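Side-chain contacts in putative Ribokinase II (PDB 3IQ0), which probably phosphorylates a sugar with ATP, as a ribokinase-like member of the pfkB carbohydrate kinase family that binds ATP and magnesium: residues 43-48 with 70-75; 50-55 with 266-271; 165-170 with 226-231; 183-188 with 202-207. All coordinates share one frame; numbering follows the deposited sequence.

Interaction 1. Residues 43-48 with 70-75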
# COMPACT_ATOMS: atom_id res chain seq x y z
N PHE B 43 -0.63 -21.53 -0.99
CA PHE B 43 -0.30 -22.83 -1.56
C PHE B 43 0.67 -23.55 -0.63
O PHE B 43 0.42 -24.68 -0.20
CB PHE B 43 0.38 -22.67 -2.93
CG PHE B 43 0.97 -23.95 -3.48
CD1 PHE B 43 0.19 -24.84 -4.22
CD2 PHE B 43 2.32 -24.26 -3.27
CE1 PHE B 43 0.74 -26.02 -4.73
CE2 PHE B 43 2.88 -25.44 -3.78
CZ PHE B 43 2.09 -26.32 -4.51
N ILE B 44 1.77 -22.89 -0.32
CA ILE B 44 2.80 -23.47 0.53
C ILE B 44 2.33 -23.73 1.95
O ILE B 44 2.81 -24.67 2.60
CB ILE B 44 4.08 -22.59 0.54
CG1 ILE B 44 5.31 -23.48 0.64
CG2 ILE B 44 4.05 -21.60 1.69
CD1 ILE B 44 5.49 -24.37 -0.56
N ASP B 45 1.41 -22.92 2.45
CA ASP B 45 0.91 -23.15 3.81
C ASP B 45 0.11 -24.45 3.82
O ASP B 45 0.16 -25.22 4.79
CB ASP B 45 0.03 -22.00 4.27
CG ASP B 45 -0.23 -22.03 5.76
OD1 ASP B 45 0.74 -22.03 6.53
OD2 ASP B 45 -1.41 -22.03 6.17
N GLN B 46 -0.61 -24.72 2.74
CA GLN B 46 -1.40 -25.95 2.68
C GLN B 46 -0.45 -27.13 2.59
O GLN B 46 -0.69 -28.18 3.19
CB GLN B 46 -2.35 -25.93 1.48
CG GLN B 46 -3.24 -27.17 1.34
CD GLN B 46 -3.98 -27.51 2.62
OE1 GLN B 46 -3.49 -28.28 3.47
NE2 GLN B 46 -5.15 -26.93 2.79
N VAL B 47 0.65 -26.97 1.85
CA VAL B 47 1.62 -28.05 1.74
C VAL B 47 2.20 -28.41 3.10
O VAL B 47 2.24 -29.58 3.46
CB VAL B 47 2.79 -27.68 0.81
CG1 VAL B 47 3.87 -28.72 0.91
CG2 VAL B 47 2.30 -27.56 -0.63
N THR B 48 2.65 -27.41 3.86
CA THR B 48 3.24 -27.69 5.17
C THR B 48 2.22 -28.21 6.18
O THR B 48 2.57 -28.94 7.09
CB THR B 48 3.93 -26.46 5.78
OG1 THR B 48 4.72 -26.89 6.90
CG2 THR B 48 2.90 -25.43 6.29
N ILE B 70 5.74 -13.98 7.78
CA ILE B 70 6.89 -14.80 8.15
C ILE B 70 6.61 -15.64 9.39
O ILE B 70 6.99 -16.80 9.45
CB ILE B 70 8.16 -13.94 8.41
CG1 ILE B 70 8.69 -13.40 7.08
CG2 ILE B 70 9.23 -14.79 9.08
CD1 ILE B 70 9.87 -12.45 7.24
N HIS B 71 5.93 -15.05 10.37
CA HIS B 71 5.59 -15.75 11.61
C HIS B 71 4.63 -16.91 11.37
O HIS B 71 4.83 -18.01 11.89
CB HIS B 71 4.97 -14.78 12.62
CG HIS B 71 5.91 -13.74 13.13
ND1 HIS B 71 5.49 -12.65 13.87
CD2 HIS B 71 7.26 -13.62 13.02
CE1 HIS B 71 6.54 -11.91 14.19
NE2 HIS B 71 7.62 -12.47 13.68
N ARG B 72 3.58 -16.65 10.59
CA ARG B 72 2.59 -17.67 10.28
C ARG B 72 3.22 -18.84 9.54
O ARG B 72 3.04 -19.99 9.93
CB ARG B 72 1.46 -17.07 9.43
CG ARG B 72 0.60 -18.11 8.73
CD ARG B 72 -0.18 -18.96 9.72
NE ARG B 72 -1.49 -18.39 10.01
CZ ARG B 72 -2.61 -18.71 9.36
NH1 ARG B 72 -2.59 -19.63 8.40
NH2 ARG B 72 -3.75 -18.11 9.68
N LEU B 73 3.94 -18.55 8.46
CA LEU B 73 4.59 -19.59 7.67
C LEU B 73 5.61 -20.39 8.48
O LEU B 73 5.66 -21.61 8.39
CB LEU B 73 5.26 -18.96 6.45
CG LEU B 73 4.52 -18.99 5.09
CD1 LEU B 73 3.05 -19.27 5.27
CD2 LEU B 73 4.74 -17.69 4.37
N ALA B 74 6.42 -19.69 9.27
CA ALA B 74 7.43 -20.38 10.07
C ALA B 74 6.76 -21.27 11.11
O ALA B 74 7.14 -22.42 11.29
CB ALA B 74 8.33 -19.36 10.76
N ALA B 75 5.74 -20.73 11.78
CA ALA B 75 5.02 -21.48 12.80
C ALA B 75 4.35 -22.71 12.21
O ALA B 75 4.23 -23.73 12.89
CB ALA B 75 3.98 -20.58 13.47
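Asp-45 and Arg-72 supply the electrostatic part of this helix-helix contact. Their salt bridge is long, with Asp-45 OD2 3.5 Å from Arg-72 NH1. OD2 lies near the guanidinium plane at its edge, while the carboxylate plane is turned by 45° from it. The arginine gets there through a chain bent at both chi2 and chi3, which brings its end back across the aspartate side chain at about a right angle. Glu-298 holds the other terminal nitrogen, NH2, in a second salt bridge.

The apolar contact pairs Ile-44 with Leu-73, Ile-44 CG2 lying 4.3 Å from Leu-73 CG. Leu-73 CD1 adds a van der Waals contact with the carboxylate, 3.8 Å from Asp-45 OD1. Helix 39-49 and helix 64-75, joined in sequence through strand 54-61, run nearly alongside here: the axes of the two short segments are 10.2 Å apart at an angle of 26°.

A second acid, Asp-76, brings its OD2 close to Asp-45 OD1. This crowding of negative charge around a buried carboxylate would tend to raise the proton affinity of one of the two acids, an effect that Arg-72 probably offsets in part.

Interaction 2. Residues 50-55 with 266-271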
# COMPACT_ATOMS: atom_id res chain seq x y z
N LEU B 50 0.00 -30.28 5.54
CA LEU B 50 -0.20 -31.69 5.24
C LEU B 50 1.04 -32.50 5.67
O LEU B 50 1.09 -33.72 5.51
CB LEU B 50 -0.52 -31.88 3.74
CG LEU B 50 -1.92 -31.35 3.39
CD1 LEU B 50 -2.16 -31.37 1.89
CD2 LEU B 50 -2.98 -32.20 4.12
N GLY B 51 2.02 -31.80 6.25
CA GLY B 51 3.22 -32.45 6.76
C GLY B 51 4.39 -32.61 5.82
O GLY B 51 5.40 -33.23 6.15
N VAL B 52 4.27 -32.04 4.63
CA VAL B 52 5.32 -32.15 3.63
C VAL B 52 6.31 -30.99 3.76
O VAL B 52 5.93 -29.82 3.67
CB VAL B 52 4.69 -32.18 2.21
CG1 VAL B 52 5.76 -32.03 1.14
CG2 VAL B 52 3.92 -33.48 2.01
N PRO B 53 7.59 -31.30 4.01
CA PRO B 53 8.61 -30.26 4.14
C PRO B 53 8.64 -29.38 2.90
O PRO B 53 8.61 -29.89 1.78
CB PRO B 53 9.91 -31.06 4.34
CG PRO B 53 9.57 -32.45 3.89
CD PRO B 53 8.15 -32.63 4.28
N CYS B 54 8.69 -28.07 3.12
CA CYS B 54 8.66 -27.11 2.01
C CYS B 54 9.30 -25.77 2.36
O CYS B 54 9.65 -25.52 3.51
CB CYS B 54 7.21 -26.88 1.61
SG CYS B 54 6.21 -26.40 3.05
N GLY B 55 9.42 -24.91 1.35
CA GLY B 55 10.01 -23.60 1.55
C GLY B 55 9.44 -22.62 0.54
O GLY B 55 8.75 -23.02 -0.39
N TRP B 266 -2.95 -31.26 -3.70
CA TRP B 266 -2.58 -32.19 -4.76
C TRP B 266 -1.09 -32.53 -4.70
O TRP B 266 -0.70 -33.71 -4.61
CB TRP B 266 -2.91 -31.61 -6.14
CG TRP B 266 -2.32 -32.43 -7.27
CD1 TRP B 266 -1.09 -32.28 -7.84
CD2 TRP B 266 -2.89 -33.60 -7.87
NE1 TRP B 266 -0.86 -33.28 -8.76
CE2 TRP B 266 -1.95 -34.11 -8.79
CE3 TRP B 266 -4.11 -34.27 -7.71
CZ2 TRP B 266 -2.19 -35.26 -9.56
CZ3 TRP B 266 -4.36 -35.42 -8.47
CH2 TRP B 266 -3.40 -35.90 -9.38
N ILE B 267 -0.27 -31.49 -4.74
CA ILE B 267 1.18 -31.67 -4.71
C ILE B 267 1.66 -32.39 -3.46
O ILE B 267 2.51 -33.28 -3.54
CB ILE B 267 1.90 -30.31 -4.82
CG1 ILE B 267 1.51 -29.62 -6.14
CG2 ILE B 267 3.39 -30.51 -4.77
CD1 ILE B 267 1.98 -30.37 -7.39
N ALA B 268 1.12 -32.03 -2.30
CA ALA B 268 1.54 -32.68 -1.06
C ALA B 268 1.08 -34.13 -1.00
O ALA B 268 1.84 -35.02 -0.62
CB ALA B 268 1.01 -31.90 0.14
N CYS B 269 -0.17 -34.38 -1.39
CA CYS B 269 -0.69 -35.74 -1.36
C CYS B 269 0.08 -36.65 -2.30
O CYS B 269 0.30 -37.82 -1.99
CB CYS B 269 -2.17 -35.76 -1.73
SG CYS B 269 -3.20 -35.13 -0.41
N ARG B 270 0.47 -36.11 -3.44
CA ARG B 270 1.24 -36.89 -4.39
C ARG B 270 2.61 -37.19 -3.78
O ARG B 270 3.15 -38.28 -3.97
CB ARG B 270 1.38 -36.13 -5.72
CG ARG B 270 0.07 -36.06 -6.47
CD ARG B 270 -0.36 -37.44 -6.97
NE ARG B 270 0.28 -37.76 -8.24
CZ ARG B 270 0.29 -38.97 -8.80
NH1 ARG B 270 -0.30 -40.00 -8.20
NH2 ARG B 270 0.89 -39.15 -9.97
N GLN B 271 3.17 -36.23 -3.03
CA GLN B 271 4.47 -36.45 -2.38
C GLN B 271 4.36 -37.54 -1.32
O GLN B 271 5.34 -38.20 -1.00
CB GLN B 271 4.99 -35.17 -1.71
CG GLN B 271 5.61 -34.15 -2.65
CD GLN B 271 6.60 -34.77 -3.62
OE1 GLN B 271 6.23 -35.19 -4.72
NE2 GLN B 271 7.87 -34.85 -3.22
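Arg-270 N donates to Trp-266 O over 2.9 Å, the shorter of two backbone bonds in the helical turn that presents Ala-268 to Leu-50 and Val-52. Across the contact itself the meeting is apolar. The methyl of Ala-268 is touched from two directions: Leu-50 CD1 reaches it at 3.7 Å, and Val-52 CG2 stands 3.8 Å from Ala-268 CB. With chi1 at 170°, Val-52 sets CG1 opposite its own backbone N and turns CG2 to the helix, where this methyl also meets the carbonyl oxygen Ala-268 O at 3.7 Å. One turn on, Gln-271 CB lies 4.2 Å from Val-52 CG2 and adds a further contact.

The backbone explains why two residues so close in sequence can face the same alanine. Between them Gly-51, at a positive phi of 90°, ends helix 39-49 in a Schellman motif, and the chain reverses before entering strand 54-61. On the helix side, Arg-270 CG rests over one face of the Trp-266 ring, and the indole goes on to pack against helix 276-290.

Val-52, Ile-267 and Gln-271 all touch Val-6 of strand 5-9. Helix 258-271 is thus laid against both the central sheet and a helix-to-strand turn, layered alpha/beta packing that fits the Rossmann-like fold of the ribokinase clan.

Interaction 3. Residues 165-170 with 226-231. With ATP (adenosine-5'-triphosphate), chain G.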
# COMPACT_ATOMS: atom_id res chain seq x y z
N SER B 165 5.51 -27.78 -11.41
CA SER B 165 4.05 -27.74 -11.43
C SER B 165 3.72 -26.29 -11.73
O SER B 165 4.43 -25.38 -11.31
CB SER B 165 3.45 -28.18 -10.09
OG SER B 165 3.99 -27.44 -9.01
N PHE B 166 2.63 -26.07 -12.46
CA PHE B 166 2.27 -24.71 -12.85
C PHE B 166 0.78 -24.46 -12.78
O PHE B 166 -0.02 -25.22 -13.34
CB PHE B 166 2.80 -24.47 -14.27
CG PHE B 166 2.41 -23.15 -14.88
CD1 PHE B 166 2.40 -21.98 -14.13
CD2 PHE B 166 2.12 -23.06 -16.24
CE1 PHE B 166 2.12 -20.74 -14.72
CE2 PHE B 166 1.85 -21.83 -16.85
CZ PHE B 166 1.85 -20.66 -16.08
N ASP B 167 0.40 -23.39 -12.08
CA ASP B 167 -0.99 -23.00 -11.92
C ASP B 167 -1.17 -21.63 -12.57
O ASP B 167 -0.74 -20.61 -12.04
CB ASP B 167 -1.35 -22.91 -10.43
CG ASP B 167 -2.76 -22.41 -10.21
OD1 ASP B 167 -3.32 -21.77 -11.11
OD2 ASP B 167 -3.29 -22.65 -9.11
N PRO B 168 -1.84 -21.59 -13.73
CA PRO B 168 -2.09 -20.37 -14.50
C PRO B 168 -3.17 -19.44 -13.95
O PRO B 168 -4.09 -19.07 -14.68
CB PRO B 168 -2.47 -20.91 -15.87
CG PRO B 168 -3.31 -22.09 -15.49
CD PRO B 168 -2.48 -22.74 -14.39
N ASN B 169 -3.06 -19.05 -12.68
CA ASN B 169 -4.05 -18.16 -12.08
C ASN B 169 -3.69 -16.72 -12.43
O ASN B 169 -3.54 -15.87 -11.55
CB ASN B 169 -4.09 -18.34 -10.56
CG ASN B 169 -2.80 -17.90 -9.88
OD1 ASN B 169 -1.71 -18.13 -10.39
ND2 ASN B 169 -2.93 -17.28 -8.71
N ILE B 170 -3.58 -16.45 -13.73
CA ILE B 170 -3.21 -15.13 -14.24
C ILE B 170 -4.39 -14.18 -14.44
O ILE B 170 -5.54 -14.60 -14.46
CB ILE B 170 -2.49 -15.24 -15.61
CG1 ILE B 170 -1.31 -16.20 -15.52
CG2 ILE B 170 -1.99 -13.88 -16.05
CD1 ILE B 170 -1.65 -17.57 -15.99
N ILE B 226 -4.44 -31.18 -14.27
CA ILE B 226 -5.51 -31.25 -13.28
C ILE B 226 -6.39 -30.02 -13.44
O ILE B 226 -5.96 -28.90 -13.15
CB ILE B 226 -4.96 -31.30 -11.83
CG1 ILE B 226 -4.21 -32.61 -11.59
CG2 ILE B 226 -6.10 -31.22 -10.84
CD1 ILE B 226 -2.82 -32.65 -12.18
N VAL B 227 -7.62 -30.23 -13.89
CA VAL B 227 -8.54 -29.11 -14.09
C VAL B 227 -9.51 -28.92 -12.94
O VAL B 227 -10.26 -29.82 -12.58
CB VAL B 227 -9.35 -29.28 -15.39
CG1 VAL B 227 -10.40 -28.18 -15.49
CG2 VAL B 227 -8.41 -29.21 -16.59
N LYS B 228 -9.46 -27.72 -12.37
CA LYS B 228 -10.33 -27.34 -11.26
C LYS B 228 -11.61 -26.76 -11.85
O LYS B 228 -11.57 -25.91 -12.73
CB LYS B 228 -9.61 -26.31 -10.40
CG LYS B 228 -8.42 -26.88 -9.65
CD LYS B 228 -7.44 -25.80 -9.24
CE LYS B 228 -6.72 -25.23 -10.44
NZ LYS B 228 -5.76 -24.16 -10.07
N ARG B 229 -12.76 -27.24 -11.37
CA ARG B 229 -14.04 -26.78 -11.90
C ARG B 229 -14.95 -26.11 -10.88
O ARG B 229 -16.16 -26.31 -10.90
CB ARG B 229 -14.78 -27.96 -12.54
CG ARG B 229 -13.99 -28.70 -13.60
CD ARG B 229 -14.78 -29.88 -14.16
NE ARG B 229 -14.03 -30.61 -15.17
CZ ARG B 229 -13.60 -30.09 -16.32
NH1 ARG B 229 -13.86 -28.82 -16.61
NH2 ARG B 229 -12.91 -30.83 -17.17
N GLY B 230 -14.37 -25.30 -10.00
CA GLY B 230 -15.15 -24.61 -9.00
C GLY B 230 -16.10 -25.50 -8.22
O GLY B 230 -15.66 -26.46 -7.58
N ASN B 231 -17.39 -25.20 -8.26
CA ASN B 231 -18.36 -26.01 -7.53
C ASN B 231 -18.91 -27.18 -8.33
O ASN B 231 -20.05 -27.59 -8.12
CB ASN B 231 -19.51 -25.14 -7.03
CG ASN B 231 -20.24 -24.43 -8.15
OD1 ASN B 231 -20.60 -25.04 -9.15
ND2 ASN B 231 -20.48 -23.14 -7.97
PG ATP G . -7.92 -19.33 -8.15
O1G ATP G . -8.29 -18.74 -6.82
O2G ATP G . -7.73 -18.28 -9.20
O3G ATP G . -6.64 -20.17 -8.03
PB ATP G . -9.31 -21.69 -9.27
O1B ATP G . -10.32 -21.60 -10.37
O2B ATP G . -7.92 -22.16 -9.54
O3B ATP G . -9.17 -20.26 -8.55
PA ATP G . -11.54 -22.89 -7.95
O1A ATP G . -12.23 -21.69 -7.33
O2A ATP G . -12.03 -23.47 -9.22
O3A ATP G . -9.96 -22.56 -8.12
O5' ATP G . -11.03 -24.32 -6.97
C5' ATP G . -10.38 -25.13 -6.10
C4' ATP G . -11.05 -26.48 -6.17
O4' ATP G . -11.76 -26.26 -4.94
C3' ATP G . -12.26 -26.77 -7.12
O3' ATP G . -11.93 -27.42 -8.34
C2' ATP G . -13.17 -27.51 -6.24
O2' ATP G . -12.81 -28.90 -6.20
C1' ATP G . -13.05 -26.82 -4.91
N9 ATP G . -14.09 -25.73 -4.77
C8 ATP G . -14.00 -24.37 -5.06
N7 ATP G . -15.14 -23.72 -4.79
C5 ATP G . -16.00 -24.62 -4.32
C6 ATP G . -17.42 -24.63 -3.83
N6 ATP G . -18.11 -23.49 -3.81
N1 ATP G . -17.99 -25.85 -3.40
C2 ATP G . -17.31 -27.07 -3.40
N3 ATP G . -15.99 -27.12 -3.85
C4 ATP G . -15.31 -25.96 -4.30
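The carboxylate of Asp-167 is approached by Lys-228 NZ from well outside its plane, and the nitrogen favours one oxygen: Asp-167 OD2 is 3.1 Å from Lys-228 NZ and makes the salt bridge. Two other flat groups are covered within their own segments. The Arg-229 guanidinium has Val-227 CG1 3.6 Å above one face, offset toward the rim, while its nitrogens are engaged by Glu-198 and Ser-235. The Phe-166 ring carries Pro-168 N over the rim of one face.

The ammonium group has further partners. Lys-228 NZ donates to O2B of the ATP beta-phosphate at 3.0 Å and to the carbonyl oxygen of Met-195, so three oxygens fix it. The chain is extended except for a bend at chi3 (-70°), which turns CE and NZ between the aspartate and the phosphate, and the Asp-167 and Lys-228 side chains cross at about a right angle.

Strands 163-167 and 224-228 run parallel in the central sheet with strand 193-194 between them, and their carboxyl ends open onto the nucleotide, the usual place for a ligand in an alpha/beta sheet of the ribokinase family. After strand 163-167 the chain makes inverse gamma turns centred on Pro-168 and Asn-169, which put Asn-169 CB 3.9 Å from ATP O2G.

Beyond Lys-228 the backbone takes over. Arg-229 N donates weakly to the ribose O3' at 3.1 Å. Gly-230 N makes a second weak bond, to O2A of the alpha-phosphate, with an N-H...O angle of 131°. At the adenine end Asn-231 CB lies 3.9 Å from C6 of the base.

Interaction 4. Residues 183-188 with 202-207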
# COMPACT_ATOMS: atom_id res chain seq x y z
N ALA B 183 6.38 -15.33 -21.38
CA ALA B 183 6.90 -15.88 -20.13
C ALA B 183 6.04 -17.08 -19.70
O ALA B 183 6.56 -18.13 -19.33
CB ALA B 183 6.88 -14.82 -19.04
N LEU B 184 4.73 -16.90 -19.77
CA LEU B 184 3.78 -17.94 -19.41
C LEU B 184 3.89 -19.15 -20.32
O LEU B 184 3.87 -20.29 -19.86
CB LEU B 184 2.36 -17.37 -19.46
CG LEU B 184 2.07 -16.22 -18.49
CD1 LEU B 184 0.72 -15.61 -18.82
CD2 LEU B 184 2.09 -16.74 -17.05
N HIS B 185 4.01 -18.91 -21.63
CA HIS B 185 4.14 -20.01 -22.57
C HIS B 185 5.48 -20.68 -22.35
O HIS B 185 5.62 -21.89 -22.54
CB HIS B 185 4.02 -19.49 -24.01
CG HIS B 185 2.62 -19.45 -24.52
ND1 HIS B 185 1.93 -20.59 -24.89
CD2 HIS B 185 1.76 -18.42 -24.68
CE1 HIS B 185 0.71 -20.26 -25.26
NE2 HIS B 185 0.57 -18.95 -25.14
N PHE B 186 6.46 -19.89 -21.94
CA PHE B 186 7.79 -20.41 -21.67
C PHE B 186 7.71 -21.42 -20.53
O PHE B 186 8.19 -22.55 -20.65
CB PHE B 186 8.72 -19.26 -21.26
CG PHE B 186 10.11 -19.70 -20.94
CD1 PHE B 186 11.09 -19.76 -21.92
CD2 PHE B 186 10.45 -20.08 -19.64
CE1 PHE B 186 12.38 -20.19 -21.62
CE2 PHE B 186 11.74 -20.51 -19.33
CZ PHE B 186 12.71 -20.57 -20.32
N VAL B 187 7.10 -21.00 -19.43
CA VAL B 187 6.95 -21.87 -18.26
C VAL B 187 6.17 -23.13 -18.59
O VAL B 187 6.51 -24.22 -18.12
CB VAL B 187 6.24 -21.12 -17.12
CG1 VAL B 187 5.95 -22.08 -15.97
CG2 VAL B 187 7.10 -19.96 -16.64
N LEU B 188 5.13 -22.99 -19.40
CA LEU B 188 4.30 -24.13 -19.78
C LEU B 188 5.10 -25.23 -20.47
O LEU B 188 4.85 -26.42 -20.24
CB LEU B 188 3.16 -23.67 -20.70
CG LEU B 188 2.22 -24.78 -21.19
CD1 LEU B 188 1.66 -25.52 -19.99
CD2 LEU B 188 1.09 -24.19 -22.03
N LEU B 202 -8.10 -22.73 -21.79
CA LEU B 202 -7.80 -22.31 -23.15
C LEU B 202 -6.83 -21.13 -23.26
O LEU B 202 -6.27 -20.88 -24.32
CB LEU B 202 -9.11 -21.96 -23.88
CG LEU B 202 -10.20 -23.04 -23.88
CD1 LEU B 202 -11.48 -22.46 -24.44
CD2 LEU B 202 -9.75 -24.24 -24.70
N LEU B 203 -6.63 -20.42 -22.16
CA LEU B 203 -5.75 -19.25 -22.16
C LEU B 203 -4.42 -19.44 -22.88
O LEU B 203 -4.13 -18.75 -23.85
CB LEU B 203 -5.48 -18.78 -20.73
CG LEU B 203 -6.71 -18.45 -19.86
CD1 LEU B 203 -6.25 -17.83 -18.56
CD2 LEU B 203 -7.65 -17.50 -20.59
N LEU B 204 -3.60 -20.38 -22.40
CA LEU B 204 -2.29 -20.63 -23.00
C LEU B 204 -2.34 -21.67 -24.11
O LEU B 204 -1.31 -22.22 -24.49
CB LEU B 204 -1.30 -21.08 -21.92
CG LEU B 204 -1.10 -20.13 -20.74
CD1 LEU B 204 -0.16 -20.76 -19.72
CD2 LEU B 204 -0.56 -18.81 -21.24
N SER B 205 -3.53 -21.94 -24.62
CA SER B 205 -3.70 -22.93 -25.67
C SER B 205 -4.09 -22.29 -27.00
O SER B 205 -4.75 -21.25 -27.02
CB SER B 205 -4.77 -23.95 -25.26
OG SER B 205 -4.98 -24.93 -26.27
N PRO B 206 -3.68 -22.90 -28.12
CA PRO B 206 -4.00 -22.39 -29.46
C PRO B 206 -5.38 -22.88 -29.89
O PRO B 206 -5.99 -22.33 -30.80
CB PRO B 206 -2.88 -22.98 -30.31
CG PRO B 206 -2.74 -24.35 -29.71
CD PRO B 206 -2.77 -24.06 -28.21
N HIS B 207 -5.85 -23.93 -29.23
CA HIS B 207 -7.14 -24.52 -29.55
C HIS B 207 -8.27 -23.77 -28.85
O HIS B 207 -8.03 -22.93 -27.99
CB HIS B 207 -7.12 -26.00 -29.15
CG HIS B 207 -6.01 -26.77 -29.81
ND1 HIS B 207 -5.03 -27.41 -29.09
CD2 HIS B 207 -5.70 -26.95 -31.11
CE1 HIS B 207 -4.16 -27.95 -29.92
NE2 HIS B 207 -4.55 -27.69 -31.16
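Leu-204 lies in a type I beta turn, from Leu-202 to Ser-205, that presses its side chain against one flank of helix 178-189. Three helix residues receive it: Leu-184, His-185 and Leu-188.

The apolar contacts use different parts of the leucine. Leu-204 CD2 meets Leu-184 CB at 3.7 Å, whereas Leu-204 CB, nearer the backbone, lies 3.9 Å from Leu-188 CD2. Leu-188 and Leu-204 lie antiparallel, the tip of one beside the root of the other. Behind Leu-204, Phe-166 and Tyr-194 bring the central sheet into the same apolar cluster.

A CH-pi contact adds the imidazole. Leu-204 CD2 sits over one face of the His-185 ring, 4.3 Å from its centroid and 20° off the normal, displaced toward the rim. The histidine CG lies anti to the carbonyl carbon (chi1 -88°), which sets the ring beside the backbone N. His-185 CE1 also comes within 2.9 Å of Leu-204 O, short for a carbon-oxygen pair, and the modelled ring position deserves caution there.

Two hydrogen bonds brace the loop. Ser-205 N closes the beta turn onto Leu-202 O, and an ST turn follows directly, in which His-207 N donates to Ser-205 OG over 3.2 Å at 151°.

Interaction 1 uses helix 39-49 and interaction 2 the turn that follows it into strand 54-61: their centres are 12 Å apart, and Ile-44 CD1 packs 3.5 Å from Gly-55 O. Helix 258-271 links interaction 2 to interaction 3, where Ile-267 CD1 lies 3.8 Å from Ser-165 CB. Interaction 3 in turn joins interaction 4 through Phe-166, whose CE2 is 3.7 Å from Leu-204 CD1. The four thus form a chain of packing across the protein, its ends, interactions 1 and 4, with centres about 29 Å apart. Interaction 3 alone among them binds ATP directly, with the Lys-228 side chain about 7 Å from a magnesium ion; the side chain of Ile-44 is about 14 Å, and those of Leu-50 and Leu-184 about 13 Å, from the ATP.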